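Local coordinates for protein UDP-L-Rhamnose Synthase (Acanthamoeba polyphaga mimivirus, PDB 7JID) that probably makes UDP-L-rhamnose by an NADP(H)-dependent reduction, as a short-chain dehydrogenase-like enzyme of the RmlD family, at residues Thr217-Val222 with Leu262-Leu267. Residues are numbered along the deposited sequence; the frame is centred on the assembly and turned at random.
Sequences TNPGLV and LNTDKL
T217 meets both L262 and T264, and van der Waals contact accounts for all the direct touching. Its methyl CG2 lies 3.7 Å from L262 CD1, with the two side chains crossing at about a right angle. The methyl of T264 approaches the other branch: T264 CG2 is 3.5 Å from T217 OG1, and the same methyl is 3.5 Å from the carbonyl oxygen T217 O. A chi1 of 58° in T264 brings its methyl there, setting CG2 anti to the carbonyl carbon and OG1 between it and the backbone N. T264 OG1 then faces the proline ring, 3.8 Å from P219 CG. L267 adds a looser contact, its CD2 turned to T217 O while the same side chain also packs on M198 and M205 of helix 195-207.

In the Rossmann-type fold, 217-222 is the loop after strand 212-215, outermost within this chain in the parallel sheet, and leads into helix 224-234; T217 sits about 8 Å from the bound UDP-rhamnose, measured from its side chain.

The polar link across the contact is indirect. One water donates to L262 O at 2.8 Å and to T264 OG1 at 2.7 Å, and accepts a weak, long bond from G220 N. T264 OG1 is also hydrogen-bonded to Q268 OE1, an acceptor, so the hydroxyl donates there and accepts from the water. Within 262-267, N263 OD1 accepts from D265 N at 2.8 Å with an N-H...O angle of 165°, an Asx turn at the start of helix 265-270, where T264 occupies the N-cap position without a side-chain capping bond.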
loop_
_atom_site.group_PDB
_atom_site.type_symbol
_atom_site.label_atom_id
_atom_site.label_comp_id
_atom_site.label_asym_id
_atom_site.label_seq_id
_atom_site.Cartn_x
_atom_site.Cartn_y
_atom_site.Cartn_z
ATOM N N THR A 217 1.361 -1.957 23.934
ATOM C CA THR A 217 1.130 -3.223 24.657
ATOM C C THR A 217 1.454 -3.027 26.144
ATOM O O THR A 217 2.255 -2.135 26.497
ATOM C CB THR A 217 1.979 -4.338 24.045
ATOM O OG1 THR A 217 3.308 -3.829 23.979
ATOM C CG2 THR A 217 1.499 -4.755 22.667
ATOM N N ASN A 218 0.897 -3.864 27.016
ATOM C CA ASN A 218 1.286 -3.880 28.446
ATOM C C ASN A 218 2.758 -4.259 28.506
ATOM O O ASN A 218 3.243 -5.040 27.667
ATOM C CB ASN A 218 0.487 -4.874 29.276
ATOM C CG ASN A 218 -0.989 -4.558 29.457
ATOM O OD1 ASN A 218 -1.780 -4.613 28.513
ATOM N ND2 ASN A 218 -1.339 -4.205 30.690
ATOM N N PRO A 219 3.519 -3.659 29.426
ATOM C CA PRO A 219 4.933 -4.014 29.529
ATOM C C PRO A 219 5.149 -5.526 29.694
ATOM O O PRO A 219 4.378 -6.179 30.431
ATOM C CB PRO A 219 5.410 -3.220 30.727
ATOM C CG PRO A 219 4.554 -1.991 30.665
ATOM C CD PRO A 219 3.155 -2.490 30.259
ATOM N N GLY A 220 6.186 -6.039 29.031
ATOM C CA GLY A 220 6.624 -7.427 29.209
ATOM C C GLY A 220 5.915 -8.422 28.305
ATOM O O GLY A 220 5.199 -8.059 27.353
ATOM N N LEU A 221 6.259 -9.685 28.516
ATOM C CA LEU A 221 5.847 -10.833 27.690
ATOM C C LEU A 221 5.012 -11.816 28.466
ATOM O O LEU A 221 5.288 -12.050 29.660
ATOM C CB LEU A 221 7.125 -11.527 27.207
ATOM C CG LEU A 221 7.996 -10.758 26.228
ATOM C CD1 LEU A 221 9.300 -11.528 25.990
ATOM C CD2 LEU A 221 7.240 -10.467 24.922
ATOM N N VAL A 222 4.037 -12.400 27.801
ATOM C CA VAL A 222 3.244 -13.517 28.329
ATOM C C VAL A 222 3.080 -14.521 27.207
ATOM O O VAL A 222 3.002 -14.149 26.023
ATOM C CB VAL A 222 1.892 -13.048 28.889
ATOM C CG1 VAL A 222 0.955 -12.572 27.777
ATOM C CG2 VAL A 222 1.295 -14.110 29.791
ATOM N N LEU A 262 7.663 -5.868 22.058
ATOM C CA LEU A 262 7.777 -4.412 21.819
ATOM C C LEU A 262 8.411 -3.752 23.032
ATOM O O LEU A 262 8.017 -4.034 24.167
ATOM C CB LEU A 262 6.408 -3.786 21.536
ATOM C CG LEU A 262 5.615 -4.366 20.369
ATOM C CD1 LEU A 262 4.231 -3.682 20.366
ATOM C CD2 LEU A 262 6.364 -4.264 19.059
ATOM N N ASN A 263 9.398 -2.899 22.759
ATOM C CA ASN A 263 9.946 -2.002 23.795
ATOM C C ASN A 263 8.902 -0.931 24.112
ATOM O O ASN A 263 8.528 -0.206 23.165
ATOM C CB ASN A 263 11.258 -1.413 23.311
ATOM C CG ASN A 263 11.936 -0.551 24.341
ATOM O OD1 ASN A 263 11.299 0.221 25.032
ATOM N ND2 ASN A 263 13.266 -0.544 24.321
ATOM N N THR A 264 8.434 -0.888 25.352
ATOM C CA THR A 264 7.394 0.101 25.714
ATOM C C THR A 264 7.960 1.211 26.595
ATOM O O THR A 264 7.178 1.814 27.266
ATOM C CB THR A 264 6.190 -0.584 26.333
ATOM O OG1 THR A 264 6.597 -1.312 27.483
ATOM C CG2 THR A 264 5.466 -1.457 25.335
ATOM N N ASP A 265 9.254 1.466 26.576
ATOM C CA ASP A 265 9.828 2.562 27.393
ATOM C C ASP A 265 9.156 3.886 27.049
ATOM O O ASP A 265 8.931 4.718 27.959
ATOM C CB ASP A 265 11.342 2.593 27.244
ATOM C CG ASP A 265 12.062 1.381 27.822
ATOM O OD1 ASP A 265 11.411 0.560 28.517
ATOM O OD2 ASP A 265 13.268 1.293 27.596
ATOM N N LYS A 266 8.861 4.110 25.780
ATOM C CA LYS A 266 8.290 5.411 25.385
ATOM C C LYS A 266 6.938 5.601 26.079
ATOM O O LYS A 266 6.717 6.668 26.647
ATOM C CB LYS A 266 8.168 5.538 23.869
ATOM C CG LYS A 266 7.735 6.928 23.419
ATOM C CD LYS A 266 7.564 6.991 21.936
ATOM C CE LYS A 266 7.204 8.376 21.447
ATOM N NZ LYS A 266 7.065 8.451 19.979
ATOM N N LEU A 267 6.029 4.621 26.003
ATOM C CA LEU A 267 4.706 4.717 26.648
ATOM C C LEU A 267 4.930 4.814 28.163
ATOM O O LEU A 267 4.182 5.556 28.811
ATOM C CB LEU A 267 3.857 3.493 26.316
ATOM C CG LEU A 267 2.424 3.564 26.844
ATOM C CD1 LEU A 267 1.656 4.721 26.222
ATOM C CD2 LEU A 267 1.740 2.242 26.628
HETATM O O HOH W 1 7.458 -3.831 26.854
#